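Local coordinates for protein cytochrome c (Pseudomonas aeruginosa, PDB 6RTE) that acts as the dihydro-heme d1 dehydrogenase NirN in heme d1 biosynthesis, carrying a heme c alongside an eight-bladed beta-propeller, at residues P170-F174 and Y205-L210; A120-R124 and L254-I258. All blocks are in the same frame, centred on the assembly; numbering follows the deposited sequence. Where two conformers were deposited one is given.

Interaction 1. Residues P170-F174 and Y205-L210; sequences PIARF and YDLYNL
Two neighbouring blades of the beta-propeller meet where Phe174, on the outermost strand 169-175 of one blade, stacks on Tyr205 of the next. The two rings form an offset stack. Their planes are tilted by only 11° and their centroids lie 4.2 Å apart. The overlap is at the rims: CE1 of Phe174 sits over one face of the tyrosine ring, 3.4 Å from Tyr205 CZ, and Tyr205 CE1 lies over a face of the phenylalanine. The two torsions set this up. Phe174 CG stands between its backbone N and carbonyl carbon (chi1 55°). Tyr205 CG lies opposite its backbone N, beside the carbonyl carbon (chi1 -172°), and this brings the ring alongside Phe174, with its OH 4.0 Å from Ala172 CB. The same methyl meets Leu210 CD2, also at 4.0 Å. Leu210 CD1 reaches the chain itself, 3.8 Å from Ile171 O. More loosely, Ile171 CD1 approaches Leu210 CD2. Two residues, Ile171 and Ala172, sit opposite the single Ile162 of strand 159-164, a classic beta bulge. Leu210 follows a turn in which Asp206 OD1 accepts a bond from the backbone N of Tyr208, an Asx turn. Asn209 ND2 gives a straight bond to Asp206 OD2, which also makes a salt bridge with Arg191. Phe195 of the second blade touches the side chains of both Phe174 and Tyr205. The turn is thus tied by polar bonds, but between the two segments the contact is ring stacking and apolar packing, with no hydrogen bond across it.

Interaction 2. Residues A120-R124 and L254-I258; sequences AEDIR and LVQVI
Helix segment 120-124 runs nearly antiparallel to strand segment 254-258, at 154° between their directions, with the short axes 9.5 Å apart at closest approach. Leu254 and Val257 point toward the helix and carry the strand side of the contact. Leu254 CD2 is the busiest atom. It lies 3.6 Å from Ala120 CB and nearly as close to Ala120 CA. With Leu254 CG anti to the backbone N (chi1 177°), the branch extends to the first turn of the helix. Arg124 has two conformers, and its contacts are less certain. In the conformer described it passes the leucine at about a right angle. Its CG lies 4.0 Å from Leu254 CB, and its NE lies 3.9 Å from Leu254 CD2. Glu121 OE2 then lies at the guanidinium edge, in its plane, in a long salt bridge with Arg124 NH1 at 3.5 Å. Glu121 may help to orient the group, while Leu254 CD2 rests over one face. On the inner side, Ile123 CD1 meets Val257 CG2 at 3.7 Å, the side chains crossing obliquely. Ile123 CG2 packs more loosely on Leu254 CB. The spacing of Leu254 and Val257 reflects a classic beta bulge, with Val255 and Gln256 set opposite the single Leu246. No hydrogen bond crosses between the segments. Ile123 and Leu254 also touch Val245 on the adjoining strand 243-248, so the patch continues onto the sheet. This is a helix packed on the outermost strand of a four-stranded antiparallel propeller blade.

How the interactions relate
Both contacts lie near the surface, roughly equally far from the centre of the chain, and bury similar areas. They do not touch: their centres are 28 Å apart. They hold different elements. Interaction 1 joins two consecutive blades of the propeller, whereas interaction 2 brings a helix that precedes the first blade in sequence against a later blade. Along the chain, both segments of interaction 1 fall between helix 120-124 and strand 254-258. Neither contact has a hydrogen bond across it. The chemistry differs: interaction 1 relies on an aromatic stack, while interaction 2 uses aliphatic side chains, with one conformer of Arg124 laid over a leucine methyl. A beta bulge occurs in a strand of each.

Interaction 1. Residues P170-F174 and Y205-L210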
ATOM      1  N   PRO A 170       1.396 -19.824  11.751  1.00 40.79           N
ATOM      2  CA  PRO A 170       1.749 -18.549  12.383  1.00 38.82           C
ATOM      3  C   PRO A 170       2.775 -18.738  13.489  1.00 37.93           C
ATOM      4  O   PRO A 170       2.707 -19.686  14.271  1.00 40.06           O
ATOM      5  CB  PRO A 170       0.414 -18.034  12.932  1.00 40.69           C
ATOM      6  CG  PRO A 170      -0.440 -19.241  13.082  1.00 44.61           C
ATOM      7  CD  PRO A 170       0.025 -20.254  12.073  1.00 42.60           C
ATOM      8  N   ILE A 171       3.747 -17.828  13.537  1.00 37.34           N
ATOM      9  CA  ILE A 171       4.649 -17.736  14.676  1.00 37.82           C
ATOM     10  C   ILE A 171       4.355 -16.525  15.541  1.00 36.95           C
ATOM     11  O   ILE A 171       4.908 -16.421  16.649  1.00 37.59           O
ATOM     12  CB  ILE A 171       6.132 -17.735  14.241  1.00 38.07           C
ATOM     13  CG1 ILE A 171       6.479 -16.505  13.406  1.00 38.17           C
ATOM     14  CG2 ILE A 171       6.447 -19.006  13.449  1.00 39.04           C
ATOM     15  CD1 ILE A 171       7.979 -16.377  13.137  1.00 38.77           C
ATOM     16  N   ALA A 172       3.498 -15.615  15.082  1.00 35.64           N
ATOM     17  CA  ALA A 172       3.096 -14.455  15.863  1.00 35.27           C
ATOM     18  C   ALA A 172       1.875 -13.828  15.204  1.00 35.57           C
ATOM     19  O   ALA A 172       1.714 -13.897  13.979  1.00 34.78           O
ATOM     20  CB  ALA A 172       4.223 -13.421  15.965  1.00 32.74           C
ATOM     21  N   ARG A 173       1.034 -13.209  16.024  1.00 37.37           N
ATOM     22  CA  ARG A 173      -0.081 -12.409  15.544  1.00 39.13           C
ATOM     23  C   ARG A 173      -0.219 -11.226  16.488  1.00 39.33           C
ATOM     24  O   ARG A 173      -0.111 -11.395  17.705  1.00 42.79           O
ATOM     25  CB  ARG A 173      -1.365 -13.242  15.493  1.00 42.27           C
ATOM     26  CG  ARG A 173      -2.537 -12.549  14.813  1.00 42.05           C
ATOM     27  CD  ARG A 173      -3.773 -13.447  14.793  1.00 44.15           C
ATOM     28  NE  ARG A 173      -4.840 -12.851  13.985  1.00 44.05           N
ATOM     29  CZ  ARG A 173      -5.933 -12.260  14.469  1.00 43.58           C
ATOM     30  NH1 ARG A 173      -6.148 -12.181  15.779  1.00 42.08           N
ATOM     31  NH2 ARG A 173      -6.822 -11.750  13.627  1.00 44.48           N
ATOM     32  N   PHE A 174      -0.407 -10.029  15.938  1.00 35.86           N
ATOM     33  CA  PHE A 174      -0.525  -8.847  16.779  1.00 34.60           C
ATOM     34  C   PHE A 174      -1.518  -7.871  16.159  1.00 35.47           C
ATOM     35  O   PHE A 174      -1.684  -7.840  14.935  1.00 33.04           O
ATOM     36  CB  PHE A 174       0.843  -8.155  16.999  1.00 33.74           C
ATOM     37  CG  PHE A 174       1.579  -7.779  15.730  1.00 35.54           C
ATOM     38  CD1 PHE A 174       2.353  -8.709  15.054  1.00 38.21           C
ATOM     39  CD2 PHE A 174       1.521  -6.489  15.238  1.00 34.41           C
ATOM     40  CE1 PHE A 174       3.048  -8.360  13.892  1.00 36.61           C
ATOM     41  CE2 PHE A 174       2.207  -6.137  14.087  1.00 34.20           C
ATOM     42  CZ  PHE A 174       2.970  -7.079  13.414  1.00 34.92           C
ATOM     43  N   TYR A 205       8.503  -2.913  13.389  1.00 21.93           N
ATOM     44  CA  TYR A 205       8.371  -4.226  14.005  1.00 23.46           C
ATOM     45  C   TYR A 205       9.635  -5.028  13.750  1.00 24.34           C
ATOM     46  O   TYR A 205      10.102  -5.105  12.611  1.00 22.90           O
ATOM     47  CB  TYR A 205       7.151  -4.961  13.442  1.00 23.79           C
ATOM     48  CG  TYR A 205       6.802  -6.249  14.144  1.00 25.33           C
ATOM     49  CD1 TYR A 205       6.025  -6.241  15.291  1.00 26.60           C
ATOM     50  CD2 TYR A 205       7.223  -7.472  13.643  1.00 25.00           C
ATOM     51  CE1 TYR A 205       5.682  -7.420  15.933  1.00 27.43           C
ATOM     52  CE2 TYR A 205       6.886  -8.661  14.286  1.00 25.32           C
ATOM     53  CZ  TYR A 205       6.117  -8.619  15.424  1.00 26.74           C
ATOM     54  OH  TYR A 205       5.773  -9.770  16.058  1.00 27.66           O
ATOM     55  N   ASP A 206      10.174  -5.629  14.805  1.00 26.57           N
ATOM     56  CA  ASP A 206      11.388  -6.433  14.741  1.00 26.47           C
ATOM     57  C   ASP A 206      10.990  -7.895  14.583  1.00 26.86           C
ATOM     58  O   ASP A 206      10.510  -8.520  15.532  1.00 27.18           O
ATOM     59  CB  ASP A 206      12.225  -6.226  15.999  1.00 28.05           C
ATOM     60  CG  ASP A 206      13.485  -7.088  16.019  1.00 28.28           C
ATOM     61  OD1 ASP A 206      13.768  -7.791  15.024  1.00 27.62           O
ATOM     62  OD2 ASP A 206      14.182  -7.058  17.050  1.00 28.62           O
ATOM     63  N   LEU A 207      11.183  -8.443  13.379  1.00 26.31           N
ATOM     64  CA  LEU A 207      10.770  -9.822  13.131  1.00 27.47           C
ATOM     65  C   LEU A 207      11.573 -10.808  13.959  1.00 26.69           C
ATOM     66  O   LEU A 207      11.037 -11.852  14.364  1.00 28.59           O
ATOM     67  CB  LEU A 207      10.897 -10.157  11.645  1.00 28.58           C
ATOM     68  CG  LEU A 207       9.879  -9.490  10.712  1.00 27.69           C
ATOM     69  CD1 LEU A 207      10.328  -9.603   9.257  1.00 27.44           C
ATOM     70  CD2 LEU A 207       8.497 -10.103  10.905  1.00 28.44           C
ATOM     71  N   TYR A 208      12.849 -10.515  14.231  1.00 25.58           N
ATOM     72  CA  TYR A 208      13.657 -11.463  14.993  1.00 26.27           C
ATOM     73  C   TYR A 208      13.148 -11.616  16.424  1.00 26.53           C
ATOM     74  O   TYR A 208      13.162 -12.722  16.977  1.00 28.18           O
ATOM     75  CB  TYR A 208      15.128 -11.042  15.032  1.00 27.13           C
ATOM     76  CG  TYR A 208      15.876 -11.206  13.737  1.00 29.20           C
ATOM     77  CD1 TYR A 208      15.226 -11.581  12.572  1.00 29.35           C
ATOM     78  CD2 TYR A 208      17.245 -10.970  13.681  1.00 33.28           C
ATOM     79  CE1 TYR A 208      15.906 -11.703  11.381  1.00 32.55           C
ATOM     80  CE2 TYR A 208      17.939 -11.098  12.494  1.00 35.96           C
ATOM     81  CZ  TYR A 208      17.265 -11.469  11.348  1.00 36.77           C
ATOM     82  OH  TYR A 208      17.940 -11.600  10.163  1.00 39.72           O
ATOM     83  N   ASN A 209      12.730 -10.528  17.047  1.00 26.70           N
ATOM     84  CA  ASN A 209      12.258 -10.594  18.429  1.00 29.08           C
ATOM     85  C   ASN A 209      10.745 -10.570  18.542  1.00 30.50           C
ATOM     86  O   ASN A 209      10.222 -10.659  19.656  1.00 31.38           O
ATOM     87  CB  ASN A 209      12.867  -9.451  19.239  1.00 29.57           C
ATOM     88  CG  ASN A 209      14.349  -9.684  19.533  1.00 30.22           C
ATOM     89  OD1 ASN A 209      14.697 -10.452  20.418  1.00 31.33           O
ATOM     90  ND2 ASN A 209      15.215  -9.036  18.763  1.00 29.46           N
ATOM     91  N   LEU A 210      10.035 -10.492  17.414  1.00 29.71           N
ATOM     92  CA  LEU A 210       8.577 -10.471  17.383  1.00 30.17           C
ATOM     93  C   LEU A 210       8.033  -9.407  18.334  1.00 29.52           C
ATOM     94  O   LEU A 210       7.182  -9.663  19.186  1.00 29.75           O
ATOM     95  CB  LEU A 210       8.008 -11.860  17.693  1.00 33.31           C
ATOM     96  CG  LEU A 210       8.529 -12.952  16.739  1.00 34.39           C
ATOM     97  CD1 LEU A 210       8.073 -14.342  17.178  1.00 37.05           C
ATOM     98  CD2 LEU A 210       8.100 -12.685  15.291  1.00 32.84           C
TER

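Interaction 2. Residues A120-R124 and L254-I258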
ATOM      1  N   ALA A 120       6.055  19.328  13.167  1.00 23.66           N
ATOM      2  CA  ALA A 120       7.190  18.603  13.729  1.00 23.47           C
ATOM      3  C   ALA A 120       6.985  18.317  15.213  1.00 24.28           C
ATOM      4  O   ALA A 120       7.274  17.210  15.686  1.00 24.54           O
ATOM      5  CB  ALA A 120       8.479  19.409  13.513  1.00 22.83           C
ATOM      6  N   GLU A 121       6.461  19.296  15.963  1.00 25.14           N
ATOM      7  CA  GLU A 121       6.256  19.117  17.398  1.00 26.70           C
ATOM      8  C   GLU A 121       5.207  18.047  17.687  1.00 25.11           C
ATOM      9  O   GLU A 121       5.379  17.229  18.603  1.00 24.77           O
ATOM     10  CB  GLU A 121       5.854  20.442  18.048  1.00 30.21           C
ATOM     11  CG  GLU A 121       6.981  21.455  18.153  1.00 35.26           C
ATOM     12  CD  GLU A 121       7.429  21.991  16.789  1.00 38.26           C
ATOM     13  OE1 GLU A 121       6.554  22.294  15.934  1.00 38.88           O
ATOM     14  OE2 GLU A 121       8.657  22.083  16.569  1.00 39.03           O
ATOM     15  N   ASP A 122       4.100  18.055  16.941  1.00 25.28           N
ATOM     16  CA  ASP A 122       3.109  16.989  17.057  1.00 24.52           C
ATOM     17  C   ASP A 122       3.740  15.627  16.767  1.00 23.64           C
ATOM     18  O   ASP A 122       3.535  14.659  17.514  1.00 25.20           O
ATOM     19  CB  ASP A 122       1.953  17.230  16.084  1.00 25.46           C
ATOM     20  CG  ASP A 122       1.126  18.453  16.418  1.00 25.40           C
ATOM     21  OD1 ASP A 122       0.755  18.636  17.607  1.00 25.85           O
ATOM     22  OD2 ASP A 122       0.805  19.208  15.465  1.00 24.63           O
ATOM     23  N   ILE A 123       4.497  15.533  15.674  1.00 22.13           N
ATOM     24  CA  ILE A 123       5.130  14.276  15.301  1.00 21.25           C
ATOM     25  C   ILE A 123       6.022  13.765  16.433  1.00 21.49           C
ATOM     26  O   ILE A 123       5.937  12.599  16.835  1.00 20.90           O
ATOM     27  CB  ILE A 123       5.931  14.450  13.997  1.00 22.61           C
ATOM     28  CG1 ILE A 123       5.001  14.811  12.840  1.00 22.01           C
ATOM     29  CG2 ILE A 123       6.713  13.169  13.658  1.00 22.97           C
ATOM     30  CD1 ILE A 123       5.771  15.228  11.575  1.00 21.94           C
ATOM     31  N   ARG A 124       6.894  14.627  16.963  1.00 22.01           N
ATOM     32  CA  ARG A 124       7.820  14.166  17.997  0.67 23.56           C
ATOM     33  C   ARG A 124       7.078  13.758  19.261  1.00 24.13           C
ATOM     34  O   ARG A 124       7.466  12.791  19.929  1.00 23.49           O
ATOM     35  CB  ARG A 124       8.854  15.247  18.317  0.67 25.21           C
ATOM     36  CG  ARG A 124       9.837  15.477  17.202  0.67 27.07           C
ATOM     37  CD  ARG A 124      11.011  16.333  17.642  0.67 30.50           C
ATOM     38  NE  ARG A 124      11.564  17.057  16.503  0.67 32.70           N
ATOM     39  CZ  ARG A 124      11.261  18.318  16.189  0.67 35.56           C
ATOM     40  NH1 ARG A 124      10.418  19.029  16.938  0.67 35.46           N
ATOM     41  NH2 ARG A 124      11.808  18.869  15.125  0.67 35.37           N
ATOM     42  N   LEU A 254      11.973  11.740  14.355  1.00 21.26           N
ATOM     43  CA  LEU A 254      11.794  12.698  13.265  1.00 20.21           C
ATOM     44  C   LEU A 254      13.132  13.291  12.832  1.00 19.46           C
ATOM     45  O   LEU A 254      13.896  13.809  13.655  1.00 19.78           O
ATOM     46  CB  LEU A 254      10.862  13.829  13.690  1.00 20.37           C
ATOM     47  CG  LEU A 254      10.683  14.921  12.626  1.00 19.79           C
ATOM     48  CD1 LEU A 254      10.132  14.354  11.334  1.00 20.90           C
ATOM     49  CD2 LEU A 254       9.777  16.032  13.159  1.00 18.93           C
ATOM     50  N   VAL A 255      13.407  13.235  11.537  1.00 18.85           N
ATOM     51  CA  VAL A 255      14.535  13.931  10.958  1.00 20.75           C
ATOM     52  C   VAL A 255      14.119  15.282  10.366  1.00 21.52           C
ATOM     53  O   VAL A 255      14.714  16.310  10.675  1.00 22.85           O
ATOM     54  CB  VAL A 255      15.233  13.039   9.907  1.00 19.68           C
ATOM     55  CG1 VAL A 255      16.449  13.748   9.326  1.00 20.30           C
ATOM     56  CG2 VAL A 255      15.635  11.701  10.548  1.00 19.60           C
ATOM     57  N   GLN A 256      13.104  15.302   9.505  0.60 22.41           N
ATOM     58  CA  GLN A 256      12.715  16.570   8.890  0.60 23.57           C
ATOM     59  C   GLN A 256      11.363  16.434   8.199  0.60 20.93           C
ATOM     60  O   GLN A 256      11.077  15.413   7.568  0.60 20.51           O
ATOM     61  CB  GLN A 256      13.784  17.034   7.885  0.60 26.17           C
ATOM     62  CG  GLN A 256      13.790  18.537   7.615  0.60 30.27           C
ATOM     63  CD  GLN A 256      15.012  18.988   6.821  0.60 31.39           C
ATOM     64  OE1 GLN A 256      16.142  18.577   7.102  0.60 32.26           O
ATOM     65  NE2 GLN A 256      14.787  19.844   5.829  0.60 32.59           N
ATOM     66  N   VAL A 257      10.549  17.479   8.329  1.00 22.28           N
ATOM     67  CA  VAL A 257       9.269  17.601   7.630  1.00 23.55           C
ATOM     68  C   VAL A 257       9.533  18.385   6.349  1.00 24.68           C
ATOM     69  O   VAL A 257      10.040  19.516   6.402  1.00 26.43           O
ATOM     70  CB  VAL A 257       8.221  18.319   8.496  1.00 23.11           C
ATOM     71  CG1 VAL A 257       6.922  18.533   7.715  1.00 24.70           C
ATOM     72  CG2 VAL A 257       7.958  17.545   9.781  1.00 22.06           C
ATOM     73  N   ILE A 258       9.217  17.793   5.206  1.00 24.75           N
ATOM     74  CA  ILE A 258       9.439  18.449   3.915  1.00 25.93           C
ATOM     75  C   ILE A 258       8.097  18.805   3.278  1.00 26.62           C
ATOM     76  O   ILE A 258       7.404  17.918   2.765  1.00 25.77           O
ATOM     77  CB  ILE A 258      10.268  17.559   2.969  1.00 27.64           C
ATOM     78  CG1 ILE A 258      11.575  17.111   3.642  1.00 30.01           C
ATOM     79  CG2 ILE A 258      10.562  18.314   1.687  1.00 28.09           C
ATOM     80  CD1 ILE A 258      12.320  16.010   2.880  1.00 32.35           C
TER